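Local atomic coordinates of tail spike protein gp49 (PDB entry 4RU4), a protein that cleaves the O-specific polysaccharide of Pseudomonas as a lyase, probably opening the way for phage LKA1 to enter its host. Residues V15-F20 against V70-G75; G21-G26 against E54-A59; A508-P513 against Y540-T545; K468-D473 against L484-L489. One frame throughout, in Å; residues are numbered along the deposited sequence.

Contact 1 (V15-F20 against V70-G75); sequences VTPAQF and VHIPSG
The imidazole of His71 is met at its edge, close to the ring plane, by the methyl CG2 of Thr16, while the Phe20 ring of 15-20 has Val15 CB and Thr16 O in plane at its own edge. Phe20 turns back onto its own segment and packs on Ala62 and Ala63 of helix 55-65. The two segments are joined by a single parallel beta bridge, Val15 with Val70, which lays the N-terminal segment beside strand 70-72, the first strand of the parallel beta-helix. His71 N gives its hydrogen to Val15 O at 2.8 Å, with an N-H...O angle of 167°, and Val15 also bonds to the backbone of Pro69, completing the pairing round it. In the other direction Thr16 CA lies 3.4 Å from His71 O in a CA-H...O contact.

Past the bridge the chain bends into a short 3-10 segment. Here Thr16 forms an ST motif: OG1, placed between the backbone N and the carbonyl carbon (chi1 63°), accepts from Gln19 N at 3.3 Å. Gln19 OE1 in turn accepts from Thr16 N, which lies above its carbonyl plane.

Apolar groups fill in around the bridge. Val15 CG2 touches Val70 CG2 at 3.9 Å, and Pro17 crosses Ile72 at about a right angle. Pro17 and Pro73 reach toward each other tip to tip, with 3.8 Å between their CD atoms, and Pro17 CD presses on His71 O at 3.1 Å.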
# COMPACT_ATOMS: atom_id res chain seq x y z
N VAL B 15 14.64 35.43 -13.41
CA VAL B 15 14.81 36.69 -12.68
C VAL B 15 14.78 36.52 -11.16
O VAL B 15 14.26 35.53 -10.65
CB VAL B 15 13.74 37.74 -13.06
CG1 VAL B 15 13.75 37.98 -14.56
CG2 VAL B 15 12.35 37.29 -12.60
N THR B 16 15.33 37.50 -10.44
CA THR B 16 15.27 37.48 -8.99
C THR B 16 14.58 38.73 -8.49
O THR B 16 14.50 39.73 -9.21
CB THR B 16 16.67 37.42 -8.35
OG1 THR B 16 17.40 38.61 -8.70
CG2 THR B 16 17.42 36.17 -8.81
N PRO B 17 14.07 38.70 -7.25
CA PRO B 17 13.52 39.93 -6.65
C PRO B 17 14.58 41.04 -6.57
O PRO B 17 14.25 42.21 -6.76
CB PRO B 17 13.11 39.48 -5.23
CG PRO B 17 12.92 37.98 -5.34
CD PRO B 17 13.93 37.53 -6.36
N ALA B 18 15.83 40.68 -6.27
CA ALA B 18 16.94 41.65 -6.22
C ALA B 18 17.04 42.49 -7.49
O ALA B 18 17.27 43.70 -7.42
CB ALA B 18 18.28 40.94 -5.97
N GLN B 19 16.86 41.85 -8.65
CA GLN B 19 16.94 42.54 -9.93
C GLN B 19 15.86 43.58 -10.05
O GLN B 19 15.96 44.48 -10.88
CB GLN B 19 16.77 41.57 -11.10
CG GLN B 19 17.91 40.61 -11.28
CD GLN B 19 17.71 39.73 -12.51
OE1 GLN B 19 16.59 39.33 -12.82
NE2 GLN B 19 18.79 39.45 -13.22
N PHE B 20 14.79 43.41 -9.28
CA PHE B 20 13.69 44.36 -9.31
C PHE B 20 13.69 45.23 -8.06
O PHE B 20 12.68 45.88 -7.75
CB PHE B 20 12.35 43.65 -9.53
CG PHE B 20 12.22 43.03 -10.89
CD1 PHE B 20 12.73 41.77 -11.14
CD2 PHE B 20 11.63 43.73 -11.94
CE1 PHE B 20 12.64 41.19 -12.41
CE2 PHE B 20 11.55 43.16 -13.23
CZ PHE B 20 12.05 41.89 -13.45
N VAL B 70 10.76 32.93 -11.63
CA VAL B 70 11.35 33.73 -10.58
C VAL B 70 12.13 32.85 -9.61
O VAL B 70 11.61 31.86 -9.11
CB VAL B 70 10.26 34.51 -9.81
CG1 VAL B 70 10.85 35.33 -8.66
CG2 VAL B 70 9.50 35.41 -10.80
N HIS B 71 13.38 33.22 -9.37
CA HIS B 71 14.17 32.56 -8.35
C HIS B 71 14.31 33.48 -7.15
O HIS B 71 14.70 34.64 -7.30
CB HIS B 71 15.57 32.18 -8.85
CG HIS B 71 16.42 31.60 -7.77
ND1 HIS B 71 16.18 30.36 -7.22
CD2 HIS B 71 17.48 32.11 -7.10
CE1 HIS B 71 17.06 30.13 -6.26
NE2 HIS B 71 17.86 31.17 -6.17
N ILE B 72 13.96 32.98 -5.97
CA ILE B 72 14.02 33.78 -4.75
C ILE B 72 15.17 33.28 -3.89
O ILE B 72 15.08 32.24 -3.28
CB ILE B 72 12.70 33.66 -3.94
CG1 ILE B 72 11.51 34.12 -4.78
CG2 ILE B 72 12.78 34.47 -2.63
CD1 ILE B 72 10.20 34.23 -3.98
N PRO B 73 16.26 34.05 -3.84
CA PRO B 73 17.42 33.74 -2.98
C PRO B 73 17.00 33.77 -1.54
O PRO B 73 16.03 34.46 -1.26
CB PRO B 73 18.35 34.95 -3.23
CG PRO B 73 17.94 35.47 -4.56
CD PRO B 73 16.44 35.30 -4.58
N SER B 74 17.72 33.07 -0.65
CA SER B 74 17.57 33.22 0.79
C SER B 74 17.41 34.66 1.17
O SER B 74 18.17 35.52 0.72
CB SER B 74 18.80 32.68 1.55
OG SER B 74 18.76 31.28 1.62
N GLY B 75 16.43 34.93 2.02
CA GLY B 75 16.15 36.27 2.48
C GLY B 75 14.75 36.24 3.08
O GLY B 75 14.06 35.21 3.02

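Contact 2 (G21-G26 against E54-A59)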
# COMPACT_ATOMS: atom_id res chain seq x y z
N GLY B 21 14.81 45.25 -7.35
CA GLY B 21 14.98 46.18 -6.24
C GLY B 21 14.66 45.70 -4.83
O GLY B 21 14.70 46.49 -3.90
N ALA B 22 14.38 44.41 -4.66
CA ALA B 22 14.07 43.85 -3.34
C ALA B 22 15.20 44.09 -2.32
O ALA B 22 16.39 44.19 -2.69
CB ALA B 22 13.80 42.34 -3.45
N VAL B 23 14.83 44.12 -1.04
CA VAL B 23 15.82 44.16 0.03
C VAL B 23 15.93 42.78 0.71
O VAL B 23 17.00 42.19 0.77
CB VAL B 23 15.47 45.22 1.08
CG1 VAL B 23 16.59 45.32 2.15
CG2 VAL B 23 15.25 46.57 0.41
N GLY B 24 14.80 42.27 1.23
CA GLY B 24 14.78 40.94 1.81
C GLY B 24 15.65 40.76 3.05
O GLY B 24 16.17 39.65 3.30
N ASP B 25 15.82 41.82 3.83
CA ASP B 25 16.62 41.72 5.05
C ASP B 25 15.79 41.49 6.32
O ASP B 25 16.31 41.54 7.43
CB ASP B 25 17.52 42.96 5.23
CG ASP B 25 16.73 44.24 5.47
OD1 ASP B 25 15.48 44.21 5.64
OD2 ASP B 25 17.40 45.30 5.51
N GLY B 26 14.49 41.26 6.15
CA GLY B 26 13.61 41.01 7.29
C GLY B 26 12.97 42.25 7.91
O GLY B 26 12.12 42.13 8.78
N GLU B 54 5.38 47.85 0.57
CA GLU B 54 6.73 47.34 0.78
C GLU B 54 7.50 47.23 -0.52
O GLU B 54 6.98 46.74 -1.54
CB GLU B 54 6.66 45.94 1.45
CG GLU B 54 6.12 45.96 2.89
CD GLU B 54 7.13 46.50 3.90
OE1 GLU B 54 8.33 46.63 3.56
OE2 GLU B 54 6.73 46.79 5.05
N ILE B 55 8.75 47.66 -0.50
CA ILE B 55 9.64 47.44 -1.63
C ILE B 55 9.75 45.94 -1.98
O ILE B 55 9.74 45.58 -3.16
CB ILE B 55 11.04 48.08 -1.34
CG1 ILE B 55 10.93 49.61 -1.43
CG2 ILE B 55 12.11 47.51 -2.30
CD1 ILE B 55 12.08 50.39 -0.74
N ASP B 56 9.81 45.06 -0.98
CA ASP B 56 9.92 43.62 -1.26
C ASP B 56 8.72 43.13 -2.03
O ASP B 56 8.85 42.31 -2.95
CB ASP B 56 10.05 42.79 0.03
CG ASP B 56 11.40 42.98 0.73
OD1 ASP B 56 12.41 43.28 0.05
OD2 ASP B 56 11.43 42.83 1.97
N TRP B 57 7.53 43.62 -1.67
CA TRP B 57 6.34 43.21 -2.39
C TRP B 57 6.37 43.74 -3.83
O TRP B 57 6.13 42.99 -4.80
CB TRP B 57 5.05 43.68 -1.69
CG TRP B 57 3.88 43.51 -2.65
CD1 TRP B 57 3.16 42.36 -2.88
CD2 TRP B 57 3.35 44.49 -3.55
NE1 TRP B 57 2.20 42.57 -3.84
CE2 TRP B 57 2.30 43.87 -4.28
CE3 TRP B 57 3.65 45.83 -3.81
CZ2 TRP B 57 1.58 44.55 -5.23
CZ3 TRP B 57 2.92 46.52 -4.76
CH2 TRP B 57 1.89 45.87 -5.46
N ALA B 58 6.65 45.03 -3.97
CA ALA B 58 6.73 45.64 -5.30
C ALA B 58 7.74 44.89 -6.19
O ALA B 58 7.45 44.58 -7.35
CB ALA B 58 7.09 47.16 -5.18
N ALA B 59 8.90 44.56 -5.63
CA ALA B 59 9.92 43.83 -6.38
C ALA B 59 9.48 42.41 -6.78
O ALA B 59 9.69 41.97 -7.92
CB ALA B 59 11.26 43.79 -5.60
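Asp56 reaches out from the helix with its carboxylate across the ends of two successive peptide N-H groups, those of Val23 and Gly24, and both land on OD1. Its CG stands beside its own backbone N, anti to the carbonyl carbon (chi1 -70°), which sends the carboxylate off the flank of the helix toward the loop. Val23 N meets Asp56 OD1 at 2.8 Å, nearly in line with the carboxylate C-O bond. Gly24 N comes to the same oxygen from the syn side, 28° out of the carboxylate plane, at 2.9 Å, and makes a weak, longer bond to OD2. Outside the two segments OD2 accepts from the backbone N of Gln78, so this buried carboxylate is gripped by three main-chain N-H groups, which would favour its charged form.

The loop carries the sequence Gly-Ala-Val-Gly-Asp-Gly, following Phe20, a signature often seen at the start of pectin lyase-like beta-helices, including those of phage tailspikes. Helix 55-65, with Glu54 at its N-cap, leads into the first strands of that coil. At Gly24 phi is positive, which favours glycine where the loop turns past the aspartate.

Three residues on from Asp56, Ala59 aims its CB at the loop, 3.6 Å from Ala22 CB and 3.3 Å from Ala22 N. One helical turn before Ala59, on the same side of the helix, the CG2 branch of Ile55, anti to its backbone N, presses against Gly21 O at 3.2 Å. That carbonyl also bonds to Arg34 NH1. The same methyl reaches Val23 CG2 at 4.3 Å, and Ile55 itself is tied through its backbone to His29.

Contact 3 (A508-P513 against Y540-T545)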
# COMPACT_ATOMS: atom_id res chain seq x y z
N ALA B 508 -31.99 -9.36 7.06
CA ALA B 508 -30.99 -9.40 5.99
C ALA B 508 -30.34 -10.78 5.89
O ALA B 508 -30.28 -11.50 6.89
CB ALA B 508 -29.91 -8.36 6.26
N PRO B 509 -29.85 -11.17 4.70
CA PRO B 509 -29.09 -12.43 4.64
C PRO B 509 -27.80 -12.27 5.45
O PRO B 509 -27.01 -11.38 5.13
CB PRO B 509 -28.75 -12.56 3.16
CG PRO B 509 -29.74 -11.66 2.44
CD PRO B 509 -29.91 -10.51 3.39
N MET B 510 -27.61 -13.10 6.47
CA MET B 510 -26.50 -12.95 7.40
C MET B 510 -25.49 -14.06 7.27
O MET B 510 -25.86 -15.20 7.02
CB MET B 510 -27.00 -13.02 8.84
CG MET B 510 -27.79 -11.82 9.27
SD MET B 510 -28.36 -12.12 10.95
CE MET B 510 -29.28 -10.61 11.19
N ARG B 511 -24.22 -13.72 7.48
CA ARG B 511 -23.17 -14.69 7.78
C ARG B 511 -22.56 -14.33 9.14
O ARG B 511 -22.14 -13.19 9.34
CB ARG B 511 -22.10 -14.70 6.67
CG ARG B 511 -21.05 -15.76 6.83
CD ARG B 511 -19.94 -15.63 5.78
NE ARG B 511 -20.47 -15.50 4.45
CZ ARG B 511 -19.93 -14.75 3.48
NH1 ARG B 511 -18.79 -14.08 3.64
NH2 ARG B 511 -20.55 -14.73 2.32
N MET B 512 -22.57 -15.28 10.09
CA MET B 512 -22.07 -15.05 11.45
C MET B 512 -21.13 -16.20 11.82
O MET B 512 -21.32 -17.33 11.33
CB MET B 512 -23.22 -14.95 12.48
CG MET B 512 -24.16 -13.77 12.23
SD MET B 512 -23.38 -12.22 12.73
CE MET B 512 -24.02 -11.09 11.49
N PRO B 513 -20.12 -15.92 12.65
CA PRO B 513 -19.02 -16.88 12.88
C PRO B 513 -19.50 -18.17 13.54
O PRO B 513 -20.54 -18.17 14.21
CB PRO B 513 -18.10 -16.13 13.86
CG PRO B 513 -18.47 -14.66 13.74
CD PRO B 513 -19.93 -14.65 13.37
N TYR B 540 -25.76 -14.50 19.09
CA TYR B 540 -26.15 -14.33 17.69
C TYR B 540 -27.35 -13.39 17.54
O TYR B 540 -28.08 -13.16 18.51
CB TYR B 540 -26.46 -15.71 17.06
CG TYR B 540 -25.25 -16.60 16.91
CD1 TYR B 540 -24.43 -16.50 15.78
CD2 TYR B 540 -24.92 -17.54 17.90
CE1 TYR B 540 -23.31 -17.30 15.63
CE2 TYR B 540 -23.79 -18.36 17.77
CZ TYR B 540 -22.99 -18.24 16.61
OH TYR B 540 -21.88 -19.04 16.46
N PRO B 541 -27.56 -12.83 16.33
CA PRO B 541 -28.74 -11.96 16.14
C PRO B 541 -30.06 -12.72 16.20
O PRO B 541 -31.08 -12.10 16.45
CB PRO B 541 -28.55 -11.37 14.73
CG PRO B 541 -27.12 -11.67 14.34
CD PRO B 541 -26.70 -12.89 15.14
N LYS B 542 -30.04 -14.03 15.98
CA LYS B 542 -31.24 -14.86 16.06
C LYS B 542 -30.74 -16.29 16.30
O LYS B 542 -29.53 -16.50 16.29
CB LYS B 542 -32.03 -14.79 14.74
CG LYS B 542 -31.21 -15.20 13.50
CD LYS B 542 -31.96 -14.81 12.22
CE LYS B 542 -31.28 -15.39 11.00
NZ LYS B 542 -32.10 -15.13 9.76
N ALA B 543 -31.64 -17.25 16.51
CA ALA B 543 -31.20 -18.63 16.74
C ALA B 543 -30.33 -19.10 15.58
O ALA B 543 -30.69 -18.96 14.42
CB ALA B 543 -32.37 -19.55 16.91
N PRO B 544 -29.14 -19.58 15.90
CA PRO B 544 -28.24 -20.00 14.83
C PRO B 544 -28.58 -21.39 14.31
O PRO B 544 -29.42 -22.10 14.90
CB PRO B 544 -26.88 -20.01 15.53
CG PRO B 544 -27.23 -20.36 16.99
CD PRO B 544 -28.49 -19.59 17.23
N THR B 545 -27.97 -21.75 13.19
CA THR B 545 -28.07 -23.10 12.65
C THR B 545 -27.14 -23.99 13.44
O THR B 545 -25.94 -23.76 13.47
CB THR B 545 -27.70 -23.08 11.16
OG1 THR B 545 -28.56 -22.14 10.49
CG2 THR B 545 -27.87 -24.46 10.49
O HOH W 1 -31.82 -12.50 8.86
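Strand 510-522, next to strand 484-487 of the beta-helix, runs on into the C-terminal Ig-like domain; its first residues pack here against the loop that precedes strand 545-551. Met510, Met512 and Pro513 therefore meet Tyr540, Pro541 and Lys542 at the junction of the two parts of the chain. Met510 and Met512, two apart on the strand, both point toward the loop, and Pro541 receives both of them. The Met510 chain is extended beyond CG (chi2 177°) and slides past the proline ring in the opposite direction, bringing SD to 3.6 Å from Pro541 CG and CE to 3.7 Å from Pro541 CB. Met512 instead bends at its second and third torsions, and its CG lies 4.0 Å from Pro541 CD. Ile599 of strand 590-600 touches both methionines and the proline, closing this apolar patch.

The Tyr540 ring is framed from two sides. Pro544 CB sits over the centre of one face, 3.9 Å above the plane, and Met512 CB stands at the edge, in plane, 3.8 Å from CD1. Phe536 meets the ring nearly at right angles.

Next after Pro541, the extended side chain of Lys542 reaches toward Ala508, just before the strand; its NZ is salt-bridged to Glu601 OE2 and also donates to a water that in turn donates to Ala508 O. Back at the ring, Tyr540 OH donates to Pro513 O, which lies at the ring edge, at 2.8 Å, the donor tilted 20° from the carbonyl plane.

Contact 4 (K468-D473 against L484-L489); sequences KVLQLD and LIVENL
Val469 stands at the corner of its segment and points its side chain toward Val486 and Leu489. CG1, anti to its backbone N (chi1 -179°), comes to 4.0 Å from Leu489 CD1 in a tip-to-tip approach, and more loosely to 4.3 Å from Val486 CG1. At Leu470 the packing tightens. Its CD1 methyl fits between two partners, 3.5 Å from Leu484 CD1 and 3.6 Å from Val486 CG2, and the leucine slides past both of them in the opposite direction.

This is the interior of the parallel beta-helix. Strand 470-473 lies in one sheet of the coil and strand 484-487 in another, facing it, their axes 10.6 Å apart and nearly antiparallel at 169°. The side chains alone span that gap, as expected for the aliphatic filling of a pectin lyase-like coil. Ile454 touches Leu470 and Leu484, and Tyr456 touches Leu470 and Leu489, so strand 452-463 helps to wall in the same interior.

Gln471, next along, turns to the other face of its strand and joins a polar chain there: Lys468 NZ donates to its OE1 in the carbonyl plane, on a lone pair, at 2.6 Å, and its NE2 is shared by both oxygens of Asp473, each using its syn lone pair. Asp473 OD2 is also salt-bridged to Arg442. Leu472 swings back inward, with CG beside its backbone N, and meets Leu484 tip to tip. Its CD1 touches both methyls of that leucine, 3.5 Å from CD2 and 3.6 Å from CD1.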
# COMPACT_ATOMS: atom_id res chain seq x y z
N LYS B 468 -20.51 -5.14 21.74
CA LYS B 468 -21.01 -5.69 20.47
C LYS B 468 -20.05 -5.41 19.35
O LYS B 468 -19.30 -4.43 19.43
CB LYS B 468 -22.35 -5.05 20.07
CG LYS B 468 -23.28 -4.72 21.23
CD LYS B 468 -24.65 -4.28 20.74
CE LYS B 468 -25.56 -3.90 21.93
NZ LYS B 468 -26.88 -3.36 21.49
N VAL B 469 -20.11 -6.22 18.29
CA VAL B 469 -19.37 -5.91 17.06
C VAL B 469 -20.20 -4.88 16.30
O VAL B 469 -19.74 -3.75 16.12
CB VAL B 469 -19.08 -7.17 16.20
CG1 VAL B 469 -18.28 -6.80 14.93
CG2 VAL B 469 -18.32 -8.22 17.02
N LEU B 470 -21.42 -5.25 15.90
CA LEU B 470 -22.27 -4.33 15.14
C LEU B 470 -23.49 -3.90 15.93
O LEU B 470 -24.09 -4.70 16.68
CB LEU B 470 -22.76 -4.98 13.84
CG LEU B 470 -21.70 -5.60 12.94
CD1 LEU B 470 -22.37 -6.15 11.69
CD2 LEU B 470 -20.58 -4.59 12.59
N GLN B 471 -23.88 -2.64 15.73
CA GLN B 471 -25.09 -2.07 16.30
C GLN B 471 -25.80 -1.41 15.11
O GLN B 471 -25.33 -0.40 14.58
CB GLN B 471 -24.72 -1.04 17.36
CG GLN B 471 -25.89 -0.19 17.82
CD GLN B 471 -26.75 -0.91 18.83
OE1 GLN B 471 -26.25 -1.68 19.65
NE2 GLN B 471 -28.05 -0.69 18.75
N LEU B 472 -26.89 -2.03 14.65
CA LEU B 472 -27.57 -1.60 13.41
C LEU B 472 -28.99 -1.16 13.73
O LEU B 472 -29.85 -1.99 14.05
CB LEU B 472 -27.57 -2.73 12.37
CG LEU B 472 -26.17 -3.33 12.09
CD1 LEU B 472 -26.24 -4.56 11.19
CD2 LEU B 472 -25.20 -2.29 11.48
N ASP B 473 -29.25 0.14 13.62
CA ASP B 473 -30.47 0.74 14.16
C ASP B 473 -31.24 1.44 13.07
O ASP B 473 -30.69 1.82 12.03
CB ASP B 473 -30.12 1.82 15.18
CG ASP B 473 -29.55 1.25 16.42
OD1 ASP B 473 -30.12 0.26 16.91
OD2 ASP B 473 -28.53 1.78 16.90
N LEU B 484 -25.14 -9.02 5.33
CA LEU B 484 -24.71 -8.57 6.63
C LEU B 484 -23.73 -9.64 7.14
O LEU B 484 -24.14 -10.74 7.52
CB LEU B 484 -25.94 -8.42 7.52
CG LEU B 484 -25.85 -8.13 9.00
CD1 LEU B 484 -24.69 -7.21 9.24
CD2 LEU B 484 -27.19 -7.45 9.41
N ILE B 485 -22.44 -9.33 7.12
CA ILE B 485 -21.41 -10.36 7.28
C ILE B 485 -20.44 -9.96 8.39
O ILE B 485 -19.92 -8.84 8.39
CB ILE B 485 -20.64 -10.55 5.95
CG1 ILE B 485 -21.55 -11.23 4.93
CG2 ILE B 485 -19.34 -11.37 6.16
CD1 ILE B 485 -21.04 -11.17 3.47
N VAL B 486 -20.27 -10.85 9.36
CA VAL B 486 -19.21 -10.76 10.37
C VAL B 486 -18.39 -12.05 10.31
O VAL B 486 -18.95 -13.12 10.45
CB VAL B 486 -19.81 -10.60 11.80
CG1 VAL B 486 -18.71 -10.60 12.86
CG2 VAL B 486 -20.60 -9.31 11.89
N GLU B 487 -17.07 -11.97 10.11
CA GLU B 487 -16.29 -13.16 9.85
C GLU B 487 -14.81 -12.96 10.14
O GLU B 487 -14.28 -11.86 9.99
CB GLU B 487 -16.43 -13.59 8.37
CG GLU B 487 -15.93 -12.50 7.38
CD GLU B 487 -16.12 -12.87 5.91
OE1 GLU B 487 -16.81 -13.89 5.63
OE2 GLU B 487 -15.58 -12.14 5.03
N ASN B 488 -14.17 -14.06 10.54
CA ASN B 488 -12.72 -14.13 10.64
C ASN B 488 -12.15 -13.03 11.54
O ASN B 488 -11.15 -12.42 11.21
CB ASN B 488 -12.06 -14.09 9.26
CG ASN B 488 -12.63 -15.16 8.32
OD1 ASN B 488 -12.86 -16.28 8.72
ND2 ASN B 488 -12.88 -14.79 7.07
N LEU B 489 -12.80 -12.79 12.68
CA LEU B 489 -12.29 -11.78 13.62
C LEU B 489 -11.46 -12.45 14.69
O LEU B 489 -11.79 -13.54 15.15
CB LEU B 489 -13.44 -11.02 14.26
CG LEU B 489 -14.36 -10.30 13.28
CD1 LEU B 489 -15.47 -9.54 14.05
CD2 LEU B 489 -13.54 -9.39 12.37

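How the contacts relate
The four contacts form two pairs near opposite ends of the beta-helix, with about 61 Å between the centres of contacts 1 and 4. Contact 2 lies within the chain span that contact 1 closes; their centres are 10 Å apart, and Pro17 O probably bonds to Ala22 N, so the N-terminal loop, helix 55-65 and strand 70-72 pack together where the coil begins. Contacts 4 and 3 follow in series, also 10 Å apart, on neighbouring strands 484-487 and 510-522. Arg511 ties them through a salt bridge to Glu487, just where the last coils give way to the C-terminal Ig-like domain and both contacts touch the third subunit.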